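Long-range contacts in extracellular sialidase/neuraminidase, putative (Aspergillus fumigatus, PDB 2XZI), which hydrolyses terminal deaminoneuraminic acid (KDN) as a KDNase, and is a secreted fungal member of the sialidase family: residues N104-V109 with D183-G188; F118-G123 with G149-Y154; K173-D178 with R205-R210; P201-N206 with A226-T231; N243-Q248 with D273-G278. All coordinates share one frame; numbering follows the deposited sequence. Where two conformers were deposited one is given.

Contact 1: residues N104-V109 with D183-G188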
# COMPACT_ATOMS: atom_id res chain seq x y z
N ASN A 104 2.89 6.42 -4.90
CA ASN A 104 3.48 5.23 -4.27
C ASN A 104 3.64 5.38 -2.74
O ASN A 104 4.72 5.14 -2.20
CB ASN A 104 4.84 4.90 -4.90
CG ASN A 104 4.70 4.24 -6.25
OD1 ASN A 104 4.30 4.88 -7.23
ND2 ASN A 104 5.00 2.95 -6.31
N PRO A 105 2.58 5.79 -2.03
CA PRO A 105 2.80 5.95 -0.59
C PRO A 105 3.28 4.66 0.08
O PRO A 105 2.67 3.60 -0.08
CB PRO A 105 1.40 6.34 -0.06
CG PRO A 105 0.47 5.78 -1.08
CD PRO A 105 1.16 5.98 -2.38
N THR A 106 4.39 4.77 0.82
CA THR A 106 4.96 3.62 1.54
C THR A 106 5.38 4.08 2.95
O THR A 106 6.54 4.44 3.18
CB THR A 106 6.14 3.00 0.76
OG1 THR A 106 5.74 2.81 -0.60
CG2 THR A 106 6.53 1.64 1.34
N PRO A 107 4.43 4.07 3.89
CA PRO A 107 4.66 4.54 5.26
C PRO A 107 5.26 3.48 6.16
O PRO A 107 5.04 2.28 5.94
CB PRO A 107 3.25 4.93 5.73
CG PRO A 107 2.36 3.96 4.99
CD PRO A 107 2.99 3.85 3.62
N VAL A 108 5.98 3.91 7.20
CA VAL A 108 6.39 3.04 8.29
C VAL A 108 6.40 3.86 9.58
O VAL A 108 6.93 4.97 9.60
CB VAL A 108 7.76 2.34 8.01
CG1 VAL A 108 8.88 3.36 7.76
CG2 VAL A 108 8.10 1.32 9.13
N VAL A 109 5.85 3.29 10.63
CA VAL A 109 5.82 3.94 11.93
C VAL A 109 7.05 3.50 12.72
O VAL A 109 7.28 2.31 12.93
CB VAL A 109 4.53 3.60 12.70
CG1 VAL A 109 4.56 4.28 14.09
CG2 VAL A 109 3.27 4.01 11.92
N ASP A 183 11.28 3.92 -11.45
CA ASP A 183 11.50 3.46 -10.09
C ASP A 183 10.15 3.38 -9.40
O ASP A 183 9.16 3.94 -9.89
CB ASP A 183 12.43 4.40 -9.29
CG ASP A 183 12.84 3.82 -7.94
OD1 ASP A 183 12.87 2.56 -7.81
OD2 ASP A 183 13.10 4.63 -7.01
N ALA A 184 10.12 2.69 -8.27
CA ALA A 184 8.94 2.61 -7.41
C ALA A 184 9.37 2.28 -6.01
O ALA A 184 10.32 1.52 -5.81
CB ALA A 184 7.96 1.55 -7.92
N VAL A 185 8.69 2.86 -5.03
CA VAL A 185 8.77 2.39 -3.64
C VAL A 185 7.42 1.79 -3.27
O VAL A 185 6.37 2.29 -3.71
CB VAL A 185 9.21 3.52 -2.66
CG1 VAL A 185 8.23 4.70 -2.68
CG2 VAL A 185 9.45 2.96 -1.25
N GLY A 186 7.44 0.69 -2.51
CA GLY A 186 6.20 -0.02 -2.19
C GLY A 186 5.38 -0.29 -3.44
O GLY A 186 5.89 -0.81 -4.42
N PRO A 187 4.10 0.12 -3.47
CA PRO A 187 3.42 0.90 -2.44
C PRO A 187 2.78 0.02 -1.38
O PRO A 187 2.51 -1.16 -1.63
CB PRO A 187 2.34 1.61 -3.24
CG PRO A 187 1.95 0.61 -4.32
CD PRO A 187 3.28 -0.05 -4.68
N GLY A 188 2.52 0.59 -0.21
CA GLY A 188 1.83 -0.15 0.84
C GLY A 188 2.40 0.17 2.20
O GLY A 188 1.87 1.02 2.90
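Asn104 to Pro107, on strand 101-109, run 48° from the direction of loop residues 184-188, and Gly188 N bonds to Pro105 O at 3.0 Å. A cis peptide bond before Pro187 and the positive phi of Gly186 shape this loop. The CA of Gly186 lies 3.3 Å from Thr106 OG1, leaving no room for a side chain there. The carboxamide of Asn104, its CG beside the backbone N (chi1 -76°), gives ND2-H to Val185 O at 3.0 Å; the oxygen lies in the amide plane, while the donor tilts 32° from the carbonyl plane. Thr106 OG1 turns back to donate to Asn104 O, and both Val185 methyls, CG1 and CG2, sit 3.8 Å from that hydroxyl. Pro107 CD presses on Gly188 O, 3.1 Å away. Arg151 NH2 donates to Asn104 OD1, so both ends of this buried amide are bonded. That fixes its rotation beside the bound sugar and ties one propeller blade to the loop entering the next.

Contact 2: residues F118-G123 with G149-Y154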
# COMPACT_ATOMS: atom_id res chain seq x y z
N PHE A 118 7.75 7.24 2.58
CA PHE A 118 8.46 7.25 1.31
C PHE A 118 7.48 7.38 0.16
O PHE A 118 6.37 6.87 0.22
CB PHE A 118 9.28 5.96 1.16
CG PHE A 118 10.50 5.89 2.06
CD1 PHE A 118 10.41 5.38 3.36
CD2 PHE A 118 11.74 6.35 1.59
CE1 PHE A 118 11.54 5.34 4.20
CE2 PHE A 118 12.87 6.31 2.43
CZ PHE A 118 12.76 5.80 3.73
N LEU A 119 7.91 8.08 -0.89
CA LEU A 119 7.04 8.39 -2.04
C LEU A 119 7.87 8.37 -3.30
O LEU A 119 9.07 8.61 -3.24
CB LEU A 119 6.46 9.81 -1.94
CG LEU A 119 5.66 10.22 -0.72
CD1 LEU A 119 5.44 11.73 -0.68
CD2 LEU A 119 4.33 9.50 -0.74
N SER A 120 7.22 8.11 -4.43
CA SER A 120 7.81 8.28 -5.75
C SER A 120 7.26 9.57 -6.39
O SER A 120 6.15 10.02 -6.07
CB SER A 120 7.46 7.08 -6.63
OG SER A 120 8.01 5.87 -6.13
N TRP A 121 8.07 10.17 -7.27
CA TRP A 121 7.67 11.36 -8.01
C TRP A 121 8.13 11.21 -9.45
O TRP A 121 9.20 10.62 -9.71
CB TRP A 121 8.34 12.59 -7.41
CG TRP A 121 8.09 13.85 -8.15
CD1 TRP A 121 7.07 14.72 -7.92
CD2 TRP A 121 8.88 14.42 -9.21
NE1 TRP A 121 7.15 15.78 -8.78
CE2 TRP A 121 8.25 15.63 -9.58
CE3 TRP A 121 10.04 14.02 -9.90
CZ2 TRP A 121 8.75 16.46 -10.61
CZ3 TRP A 121 10.53 14.84 -10.93
CH2 TRP A 121 9.88 16.04 -11.27
N ASN A 122 7.36 11.75 -10.38
CA ASN A 122 7.86 12.06 -11.73
C ASN A 122 7.27 13.37 -12.21
O ASN A 122 6.25 13.85 -11.68
CB ASN A 122 7.61 10.92 -12.76
CG ASN A 122 6.16 10.52 -12.86
OD1 ASN A 122 5.74 9.54 -12.24
ND2 ASN A 122 5.38 11.27 -13.64
N GLY A 123 7.89 13.94 -13.23
CA GLY A 123 7.48 15.22 -13.78
C GLY A 123 6.15 15.22 -14.49
O GLY A 123 5.67 14.17 -14.93
N GLY A 149 13.70 13.72 -16.07
CA GLY A 149 12.81 12.71 -16.63
C GLY A 149 12.73 11.38 -15.90
O GLY A 149 11.99 10.49 -16.32
N ARG A 150 13.48 11.22 -14.81
CA ARG A 150 13.53 9.94 -14.08
C ARG A 150 12.54 9.96 -12.94
O ARG A 150 12.04 11.02 -12.55
CB ARG A 150 14.92 9.63 -13.53
CG ARG A 150 15.42 10.56 -12.42
CD ARG A 150 16.86 10.27 -12.01
NE ARG A 150 17.02 8.93 -11.44
CZ ARG A 150 18.05 8.50 -10.72
NH1 ARG A 150 19.08 9.30 -10.45
NH2 ARG A 150 18.05 7.27 -10.25
N ARG A 151 12.25 8.77 -12.42
CA ARG A 151 11.47 8.66 -11.20
C ARG A 151 12.36 8.96 -9.99
O ARG A 151 13.46 8.40 -9.85
CB ARG A 151 10.82 7.29 -11.11
CG ARG A 151 9.71 7.10 -12.14
CD ARG A 151 8.35 7.46 -11.55
NE ARG A 151 7.89 6.38 -10.68
CZ ARG A 151 6.73 6.37 -10.04
NH1 ARG A 151 5.91 7.42 -10.12
NH2 ARG A 151 6.41 5.31 -9.32
N HIS A 152 11.89 9.87 -9.14
CA HIS A 152 12.60 10.25 -7.90
C HIS A 152 12.01 9.54 -6.71
O HIS A 152 10.89 9.05 -6.78
CB HIS A 152 12.52 11.77 -7.68
CG HIS A 152 13.31 12.56 -8.67
ND1 HIS A 152 14.24 13.50 -8.29
CD2 HIS A 152 13.31 12.56 -10.03
CE1 HIS A 152 14.80 14.03 -9.36
NE2 HIS A 152 14.24 13.49 -10.43
N LEU A 153 12.78 9.48 -5.64
CA LEU A 153 12.38 8.91 -4.37
C LEU A 153 12.47 10.01 -3.33
O LEU A 153 13.54 10.61 -3.13
CB LEU A 153 13.31 7.75 -3.98
CG LEU A 153 13.00 7.10 -2.63
CD1 LEU A 153 11.79 6.20 -2.78
CD2 LEU A 153 14.15 6.30 -2.15
N TYR A 154 11.33 10.29 -2.71
CA TYR A 154 11.20 11.33 -1.70
C TYR A 154 10.86 10.76 -0.34
O TYR A 154 10.26 9.68 -0.23
CB TYR A 154 10.10 12.28 -2.14
CG TYR A 154 10.57 13.38 -3.06
CD1 TYR A 154 10.59 13.22 -4.46
CD2 TYR A 154 10.97 14.61 -2.55
CE1 TYR A 154 10.99 14.26 -5.30
CE2 TYR A 154 11.37 15.66 -3.40
CZ TYR A 154 11.39 15.47 -4.76
OH TYR A 154 11.78 16.51 -5.58
O HOH W 1 10.66 6.19 -6.67
O HOH W 2 10.35 12.88 -14.07
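Trp121 stands side by side with His152 and Tyr154 across two antiparallel strands, all three pointing to the same face of the sheet. With CG anti to its backbone N (chi1 175°), the indole presents its six-membered ring edge-on to the imidazole face: a T-shaped pair with planes at 87°, in which Trp121 CE3 comes 3.6 Å from His152 CD2. The roles reverse toward Tyr154, whose ring edge meets the face of the five-membered ring in an offset edge-to-face pair, planes at 66°; Tyr154 CD1 also touches Trp121 CB at 3.8 Å. His152 ND1 is tied to Asp170 and NE2 to Trp147 O, which hold the imidazole while the indole edge packs on it. Leu119 with Tyr154 and Trp121 with His152 are the hydrogen-bonded pairs, and Ser120 with Leu153 the non-hydrogen-bonded pair between them; these strands are the second and third of a four-stranded propeller blade. Beyond the last pair, Arg151 bends at chi2 and chi3 and swings back over the partner strand. Its NH1 donates to Asn122 OD1 at 3.0 Å, in the carbonyl plane, while Ser120 CB lies over one face of the guanidinium, toward the rim, 3.4 Å from Arg151 NH2. NE turns to Asp183 O, and Trp182 makes a cation-pi contact with Arg151. A water bridges Gly123 N and Arg150 O.

Contact 3: residues K173-D178 with R205-R210. With NO2 (nitrite ion), chain H.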
# COMPACT_ATOMS: atom_id res chain seq x y z
N LYS A 173 19.44 10.49 -5.14
CA LYS A 173 20.87 10.28 -5.35
C LYS A 173 21.48 9.34 -4.31
O LYS A 173 22.48 8.70 -4.58
CB LYS A 173 21.62 11.61 -5.37
CG LYS A 173 21.26 12.50 -6.52
CD LYS A 173 21.76 11.95 -7.85
CE LYS A 173 23.28 11.84 -7.87
NZ LYS A 173 23.79 11.86 -9.27
N GLU A 174 20.84 9.26 -3.15
CA GLU A 174 21.32 8.46 -2.04
C GLU A 174 20.77 7.02 -2.08
O GLU A 174 21.48 6.06 -1.73
CB GLU A 174 20.92 9.14 -0.72
CG GLU A 174 21.68 10.45 -0.40
CD GLU A 174 21.27 11.67 -1.25
OE1 GLU A 174 20.11 11.76 -1.72
OE2 GLU A 174 22.13 12.56 -1.44
N LEU A 175 19.52 6.87 -2.51
CA LEU A 175 18.80 5.61 -2.32
C LEU A 175 18.23 4.98 -3.58
O LEU A 175 17.59 3.92 -3.51
CB LEU A 175 17.67 5.78 -1.28
CG LEU A 175 18.10 6.22 0.12
CD1 LEU A 175 16.91 6.51 1.00
CD2 LEU A 175 19.02 5.20 0.78
N THR A 176 18.46 5.62 -4.72
CA THR A 176 18.13 5.00 -6.01
C THR A 176 19.42 4.79 -6.79
O THR A 176 20.25 5.70 -6.86
CB THR A 176 17.15 5.86 -6.83
OG1 THR A 176 16.04 6.22 -5.98
CG2 THR A 176 16.62 5.10 -8.06
N PRO A 177 19.62 3.59 -7.36
CA PRO A 177 20.88 3.43 -8.11
C PRO A 177 20.99 4.41 -9.28
O PRO A 177 19.98 4.80 -9.90
CB PRO A 177 20.79 2.01 -8.64
CG PRO A 177 19.88 1.29 -7.63
CD PRO A 177 18.87 2.32 -7.24
N ASP A 178 22.23 4.80 -9.57
CA ASP A 178 22.50 5.71 -10.67
C ASP A 178 22.15 5.09 -12.02
O ASP A 178 22.25 3.88 -12.22
CB ASP A 178 23.98 6.14 -10.66
CG ASP A 178 24.34 7.05 -9.50
OD1 ASP A 178 23.45 7.69 -8.89
OD2 ASP A 178 25.55 7.16 -9.20
N ARG A 205 15.12 -3.67 -4.65
CA ARG A 205 15.93 -3.38 -3.46
C ARG A 205 15.06 -3.18 -2.24
O ARG A 205 13.87 -2.87 -2.37
CB ARG A 205 16.75 -2.11 -3.71
CG ARG A 205 15.96 -0.80 -3.68
CD ARG A 205 16.69 0.24 -4.52
NE ARG A 205 16.17 1.61 -4.43
CZ ARG A 205 15.12 2.10 -5.09
NH1 ARG A 205 14.36 1.33 -5.86
NH2 ARG A 205 14.83 3.39 -4.96
N ASN A 206 15.64 -3.37 -1.06
CA ASN A 206 15.06 -2.86 0.18
C ASN A 206 15.82 -1.61 0.60
O ASN A 206 17.03 -1.50 0.38
CB ASN A 206 15.15 -3.87 1.31
CG ASN A 206 14.35 -5.11 1.07
OD1 ASN A 206 13.23 -5.06 0.57
ND2 ASN A 206 14.91 -6.25 1.48
N ILE A 207 15.11 -0.68 1.21
CA ILE A 207 15.74 0.46 1.87
C ILE A 207 15.77 0.13 3.36
O ILE A 207 14.75 -0.22 3.94
CB ILE A 207 14.96 1.76 1.59
CG1 ILE A 207 15.07 2.11 0.11
CG2 ILE A 207 15.51 2.92 2.43
CD1 ILE A 207 13.99 3.02 -0.40
N ILE A 208 16.95 0.19 3.96
CA ILE A 208 17.11 -0.19 5.35
C ILE A 208 17.40 1.03 6.20
O ILE A 208 18.28 1.84 5.85
CB ILE A 208 18.28 -1.18 5.52
CG1 ILE A 208 18.27 -2.27 4.43
CG2 ILE A 208 18.31 -1.73 6.95
CD1 ILE A 208 17.01 -3.18 4.39
N GLY A 209 16.65 1.17 7.30
CA GLY A 209 16.88 2.25 8.24
C GLY A 209 17.50 1.69 9.49
O GLY A 209 16.99 0.73 10.07
N ARG A 210 18.59 2.32 9.92
CA ARG A 210 19.30 1.93 11.13
C ARG A 210 19.51 3.12 12.05
O ARG A 210 19.44 4.28 11.63
CB ARG A 210 20.65 1.29 10.77
CG ARG A 210 20.52 -0.08 10.09
CD ARG A 210 21.91 -0.70 9.91
NE ARG A 210 21.89 -2.06 9.38
CZ ARG A 210 21.83 -2.34 8.07
NH1 ARG A 210 21.72 -1.36 7.19
NH2 ARG A 210 21.87 -3.60 7.66
N NO2 H . 22.19 -3.62 3.77
O1 NO2 H . 21.72 -4.57 4.77
O2 NO2 H . 22.44 -2.32 4.39
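Leu175 O, at the last residue of helix 172-175, is gripped side-on by two nitrogens of Arg205. NE makes the shorter bond, 2.9 Å to Leu175 O, lying in the carbonyl plane; NH2 reaches the same oxygen at 3.2 Å from 36° above that plane. Arg205 CG sits between the backbone N and the carbonyl carbon (chi1 73°), and from there the chain runs extended to NE. One face of the guanidinium carries Pro177 CD, 4.0 Å from NE. NH1 forms a salt bridge with Asp183, so the charge is shared between a carboxylate and a helix-end carbonyl, whose partial negative charge would probably suit it. Leu175 and Ile207 cross at about a right angle, touching through CD1 and CG2 at 4.1 Å. At the far end of the strand, Arg210 holds a nitrite ion, probably from the crystallisation liquor, with NH1 on O2 and NH2 on O1; Ser219 OG also binds it. The short helix thus lies between two propeller blades: Leu153 of strand 152-158 packs on Leu175, Arg205 and Ile207, while Trp218 of strand 217-222, the neighbour of strand 205-210, also meets Leu175.

Contact 4: residues P201-N206 with A226-T231. With KDM (deamino-alpha-neuraminic acid), chain C.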
# COMPACT_ATOMS: atom_id res chain seq x y z
N PRO A 201 10.22 -1.80 1.37
CA PRO A 201 10.41 -2.48 0.09
C PRO A 201 10.35 -1.50 -1.06
O PRO A 201 9.53 -0.58 -1.05
CB PRO A 201 9.22 -3.45 0.04
CG PRO A 201 8.13 -2.72 0.78
CD PRO A 201 8.83 -1.95 1.88
N ALA A 202 11.20 -1.72 -2.05
CA ALA A 202 11.23 -0.90 -3.25
C ALA A 202 11.59 -1.71 -4.48
O ALA A 202 11.89 -2.92 -4.38
CB ALA A 202 12.20 0.28 -3.08
N MET A 203 11.56 -1.06 -5.63
CA MET A 203 11.90 -1.74 -6.88
C MET A 203 13.35 -2.24 -6.82
O MET A 203 14.26 -1.46 -6.58
CB MET A 203 11.71 -0.80 -8.06
CG MET A 203 12.32 -1.32 -9.36
SD MET A 203 11.79 -0.29 -10.73
CE MET A 203 13.12 -0.52 -11.90
N GLY A 204 13.54 -3.55 -7.01
CA GLY A 204 14.89 -4.16 -7.06
C GLY A 204 15.71 -4.08 -5.78
O GLY A 204 16.90 -4.39 -5.80
N ARG A 205 15.12 -3.67 -4.65
CA ARG A 205 15.93 -3.38 -3.46
C ARG A 205 15.06 -3.18 -2.24
O ARG A 205 13.87 -2.87 -2.37
CB ARG A 205 16.75 -2.11 -3.71
CG ARG A 205 15.96 -0.80 -3.68
CD ARG A 205 16.69 0.24 -4.52
NE ARG A 205 16.17 1.61 -4.43
CZ ARG A 205 15.12 2.10 -5.09
NH1 ARG A 205 14.36 1.33 -5.86
NH2 ARG A 205 14.83 3.39 -4.96
N ASN A 206 15.64 -3.37 -1.06
CA ASN A 206 15.06 -2.86 0.18
C ASN A 206 15.82 -1.61 0.60
O ASN A 206 17.03 -1.50 0.38
CB ASN A 206 15.15 -3.87 1.31
CG ASN A 206 14.35 -5.11 1.07
OD1 ASN A 206 13.23 -5.06 0.57
ND2 ASN A 206 14.91 -6.25 1.48
N ALA A 226 14.12 -9.22 -7.78
CA ALA A 226 12.97 -8.56 -7.15
C ALA A 226 12.11 -7.86 -8.18
O ALA A 226 12.58 -7.49 -9.26
CB ALA A 226 13.42 -7.58 -6.06
N GLY A 227 10.84 -7.68 -7.84
CA GLY A 227 9.94 -6.92 -8.70
C GLY A 227 10.02 -5.41 -8.52
O GLY A 227 10.82 -4.89 -7.72
N ALA A 228 9.20 -4.71 -9.29
CA ALA A 228 9.04 -3.27 -9.14
C ALA A 228 8.20 -2.93 -7.91
O ALA A 228 8.50 -1.96 -7.23
CB ALA A 228 8.41 -2.68 -10.40
N GLU A 229 7.14 -3.70 -7.65
CA GLU A 229 6.23 -3.44 -6.53
C GLU A 229 6.32 -4.57 -5.53
O GLU A 229 5.75 -5.65 -5.73
CB GLU A 229 4.79 -3.26 -7.00
CG GLU A 229 4.53 -1.99 -7.78
CD GLU A 229 3.08 -1.82 -8.21
OE1 GLU A 229 2.29 -2.81 -8.16
OE2 GLU A 229 2.73 -0.67 -8.56
N GLY A 230 7.07 -4.34 -4.46
CA GLY A 230 7.31 -5.35 -3.46
C GLY A 230 6.60 -5.13 -2.14
O GLY A 230 6.19 -4.01 -1.83
N THR A 231 6.47 -6.22 -1.40
CA THR A 231 5.99 -6.24 -0.02
C THR A 231 7.05 -6.93 0.83
O THR A 231 7.80 -7.76 0.33
CB THR A 231 4.62 -6.95 0.19
OG1 THR A 231 4.77 -8.38 0.18
CG2 THR A 231 3.60 -6.53 -0.87
C2 KDM C . -0.21 0.31 -12.22
C1 KDM C . -1.25 -0.80 -12.15
C3 KDM C . -0.51 1.39 -11.16
C4 KDM C . 0.76 2.16 -10.68
C5 KDM C . 1.99 1.98 -11.59
C6 KDM C . 2.29 0.47 -11.74
C7 KDM C . 3.36 0.17 -12.81
C8 KDM C . 3.74 -1.32 -12.79
C9 KDM C . 4.75 -1.63 -13.88
O5 KDM C . 3.13 2.71 -11.06
O1A KDM C . -2.37 -0.55 -11.64
O1B KDM C . -0.89 -1.90 -12.64
O4 KDM C . 0.44 3.55 -10.62
O6 KDM C . 1.10 -0.32 -12.08
O7 KDM C . 2.83 0.52 -14.10
O8 KDM C . 4.33 -1.67 -11.54
O9 KDM C . 5.97 -0.93 -13.56
O2 KDM C . -0.34 0.86 -13.53
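Pro201, Met203 and Ala228 bury the most surface where the hairpin between strands 198-202 and 205-210 meets the loop entering strand 230-234. Pro201 lays its ring against the backbone of Gly230, with CG 3.5 Å and CB 3.6 Å from Gly230 O. Met203 sits at the second position of a type II turn from Ala202 to Arg205, with Gly204, at positive phi, in the third. Met203 CA faces two carbonyls, making a CA-H...O contact of 3.4 Å to Gly227 O, and its CB lies 3.5 Å from Ala228 O. With CG anti to the backbone N (chi1 168°) the extended side chain passes along Ala228, CG near its CA and SD 4.2 Å from its CB, before its end leads away. Next in the turn, Gly204 N donates to Gly227 O at 3.1 Å, and Ala226 CB packs on Gly204 CA. Arg205 NH1 bonds to Met203 O in the carbonyl plane, on a lone pair, spanning the turn with a side-chain bond. Glu229 points away from the hairpin: its OE2 comes 3.4 Å from C6 of the bound sugar and bonds Tyr338 OH, consistent with the Glu-Tyr pair of exo-sialidases. One N-H...O bond, a CA-H...O contact and van der Waals packing therefore join the hairpin to the loop bearing this active-site residue.

Contact 5: residues N243-Q248 with D273-G278. With KDM (deamino-alpha-neuraminic acid), chain C.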
# COMPACT_ATOMS: atom_id res chain seq x y z
N ASN A 243 7.52 -10.51 -0.94
CA ASN A 243 6.44 -11.09 -1.74
C ASN A 243 6.03 -10.02 -2.74
O ASN A 243 5.39 -9.01 -2.40
CB ASN A 243 5.30 -11.53 -0.81
CG ASN A 243 4.12 -12.14 -1.55
OD1 ASN A 243 3.70 -11.62 -2.58
ND2 ASN A 243 3.58 -13.23 -1.01
N ASP A 244 6.48 -10.20 -3.98
CA ASP A 244 6.42 -9.16 -4.99
C ASP A 244 5.39 -9.47 -6.07
O ASP A 244 5.09 -10.64 -6.36
CB ASP A 244 7.79 -9.02 -5.66
CG ASP A 244 8.84 -8.36 -4.77
OD1 ASP A 244 8.62 -8.25 -3.55
OD2 ASP A 244 9.89 -7.95 -5.29
N ARG A 245 4.91 -8.41 -6.70
CA ARG A 245 4.11 -8.50 -7.91
C ARG A 245 4.96 -9.06 -9.05
O ARG A 245 6.08 -8.58 -9.30
CB ARG A 245 3.65 -7.08 -8.27
CG ARG A 245 2.96 -6.96 -9.63
CD ARG A 245 2.56 -5.52 -9.85
NE ARG A 245 2.08 -5.28 -11.21
CZ ARG A 245 1.37 -4.21 -11.57
NH1 ARG A 245 0.99 -3.31 -10.67
NH2 ARG A 245 0.99 -4.08 -12.84
N PRO A 246 4.42 -10.07 -9.76
CA PRO A 246 5.18 -10.62 -10.90
C PRO A 246 5.17 -9.67 -12.10
O PRO A 246 4.26 -8.85 -12.25
CB PRO A 246 4.39 -11.89 -11.24
CG PRO A 246 2.96 -11.55 -10.86
CD PRO A 246 3.13 -10.77 -9.56
N SER A 247 6.18 -9.80 -12.97
CA SER A 247 6.21 -9.01 -14.22
C SER A 247 5.10 -9.43 -15.21
O SER A 247 4.60 -8.61 -15.98
CB SER A 247 7.60 -9.03 -14.88
OG SER A 247 8.03 -10.34 -15.19
N GLN A 248 4.73 -10.71 -15.17
CA GLN A 248 3.64 -11.24 -15.97
C GLN A 248 2.63 -11.95 -15.07
O GLN A 248 3.00 -12.50 -14.02
CB GLN A 248 4.15 -12.19 -17.06
CG GLN A 248 4.68 -11.50 -18.33
CD GLN A 248 6.19 -11.27 -18.32
OE1 GLN A 248 6.93 -11.93 -17.58
NE2 GLN A 248 6.65 -10.34 -19.15
N ASP A 273 -1.85 -14.52 -8.82
CA ASP A 273 -1.87 -13.06 -8.85
C ASP A 273 -1.98 -12.64 -10.32
O ASP A 273 -1.37 -13.28 -11.18
CB ASP A 273 -0.58 -12.52 -8.24
CG ASP A 273 -0.57 -11.00 -8.16
OD1 ASP A 273 -0.18 -10.35 -9.15
OD2 ASP A 273 -0.99 -10.46 -7.11
N PRO A 274 -2.73 -11.57 -10.61
CA PRO A 274 -2.96 -11.15 -12.00
C PRO A 274 -1.99 -10.05 -12.46
O PRO A 274 -2.31 -9.31 -13.36
CB PRO A 274 -4.40 -10.62 -11.96
CG PRO A 274 -4.46 -9.93 -10.58
CD PRO A 274 -3.61 -10.82 -9.68
N ALA A 275 -0.81 -10.01 -11.84
CA ALA A 275 0.14 -8.90 -12.02
C ALA A 275 -0.48 -7.62 -11.44
O ALA A 275 -0.87 -6.69 -12.16
CB ALA A 275 0.55 -8.74 -13.50
N CYS A 276 -0.58 -7.60 -10.11
CA CYS A 276 -1.15 -6.49 -9.37
C CYS A 276 -0.42 -6.41 -8.03
O CYS A 276 0.18 -7.38 -7.60
CB CYS A 276 -2.67 -6.69 -9.17
SG CYS A 276 -3.57 -5.34 -8.37
N GLN A 277 -0.45 -5.26 -7.38
CA GLN A 277 0.11 -5.13 -6.04
C GLN A 277 -0.68 -5.98 -5.02
O GLN A 277 -1.85 -6.28 -5.22
CB GLN A 277 0.14 -3.63 -5.70
CG GLN A 277 0.65 -3.25 -4.31
CD GLN A 277 -0.45 -3.15 -3.26
OE1 GLN A 277 -1.55 -3.68 -3.42
NE2 GLN A 277 -0.16 -2.44 -2.17
N GLY A 278 -0.01 -6.39 -3.95
CA GLY A 278 -0.65 -7.06 -2.83
C GLY A 278 -0.15 -6.43 -1.54
O GLY A 278 0.61 -5.45 -1.58
C2 KDM C . -0.21 0.31 -12.22
C1 KDM C . -1.25 -0.80 -12.15
C3 KDM C . -0.51 1.39 -11.16
C4 KDM C . 0.76 2.16 -10.68
C5 KDM C . 1.99 1.98 -11.59
C6 KDM C . 2.29 0.47 -11.74
C7 KDM C . 3.36 0.17 -12.81
C8 KDM C . 3.74 -1.32 -12.79
C9 KDM C . 4.75 -1.63 -13.88
O5 KDM C . 3.13 2.71 -11.06
O1A KDM C . -2.37 -0.55 -11.64
O1B KDM C . -0.89 -1.90 -12.64
O4 KDM C . 0.44 3.55 -10.62
O6 KDM C . 1.10 -0.32 -12.08
O7 KDM C . 2.83 0.52 -14.10
O8 KDM C . 4.33 -1.67 -11.54
O9 KDM C . 5.97 -0.93 -13.56
O2 KDM C . -0.34 0.86 -13.53
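This is a loop-to-loop packing contact at the ligand pocket, where the chain leaving strand 240-244 lies against the loop leading into strand 279-284. Arg245 is the main element: with CG anti to the backbone N (chi1 172°) and the chain extended to NE, it stretches over the Cys276 peptide, CG 3.5 Å from Cys276 O. Ala275 O, which accepts from Arg302 NH2, lies over one guanidinium face toward the rim, 3.3 Å from Arg245 NH2 but not bonded to it; O8 of the bound sugar lies over the opposite face, also toward the rim. The ligand carboxylate meets the edge: NH1 and NH2 both donate to its oxygen O1B, NH2 at 2.9 Å, and NH1 adds a weak bond to O6. Arg39 and Arg302 also bind the ligand, consistent with the arginine triad of sialidases. NH1 further pairs with Glu229. Behind, Pro246 CD rests 3.4 Å from Asp273 OD1, which closes an Asx motif by accepting from Cys276 N at 2.9 Å; Asp273 OD2 is held by Asn295 and Arg252. Ala275 CB meets Pro246 O at 3.9 Å. Strand 250-258 flanks the first loop, Met253 packing on Pro246 and Arg252 on Arg245, while Tyr338 of strand 334-343 touches Cys276 and Gln277 of the second.

From the N terminus, contact 1 opens first and closes a long loop from strand 101-109 to residues 183-188. Contact 2 is nested inside it, pairing neighbouring strands of the same blade; Arg151 and Ser120 reach back to residues of contact 1. Contact 3 closes the loop from helix 172-175 to strand 205-210 and crosses contact 1, the two touching through Asp183 and Arg205. Contact 4 shares Arg205 and Asn206 with contact 3 and closes the loop from the 201-206 hairpin to strand 230-234, in the next blade. Contact 5 follows in series, closing that from strand 240-244, neighbour of 230-234, to residues 273-278. Gln277 closes back onto Pro187 of contact 1, and contacts 4 and 5 both touch the sugar.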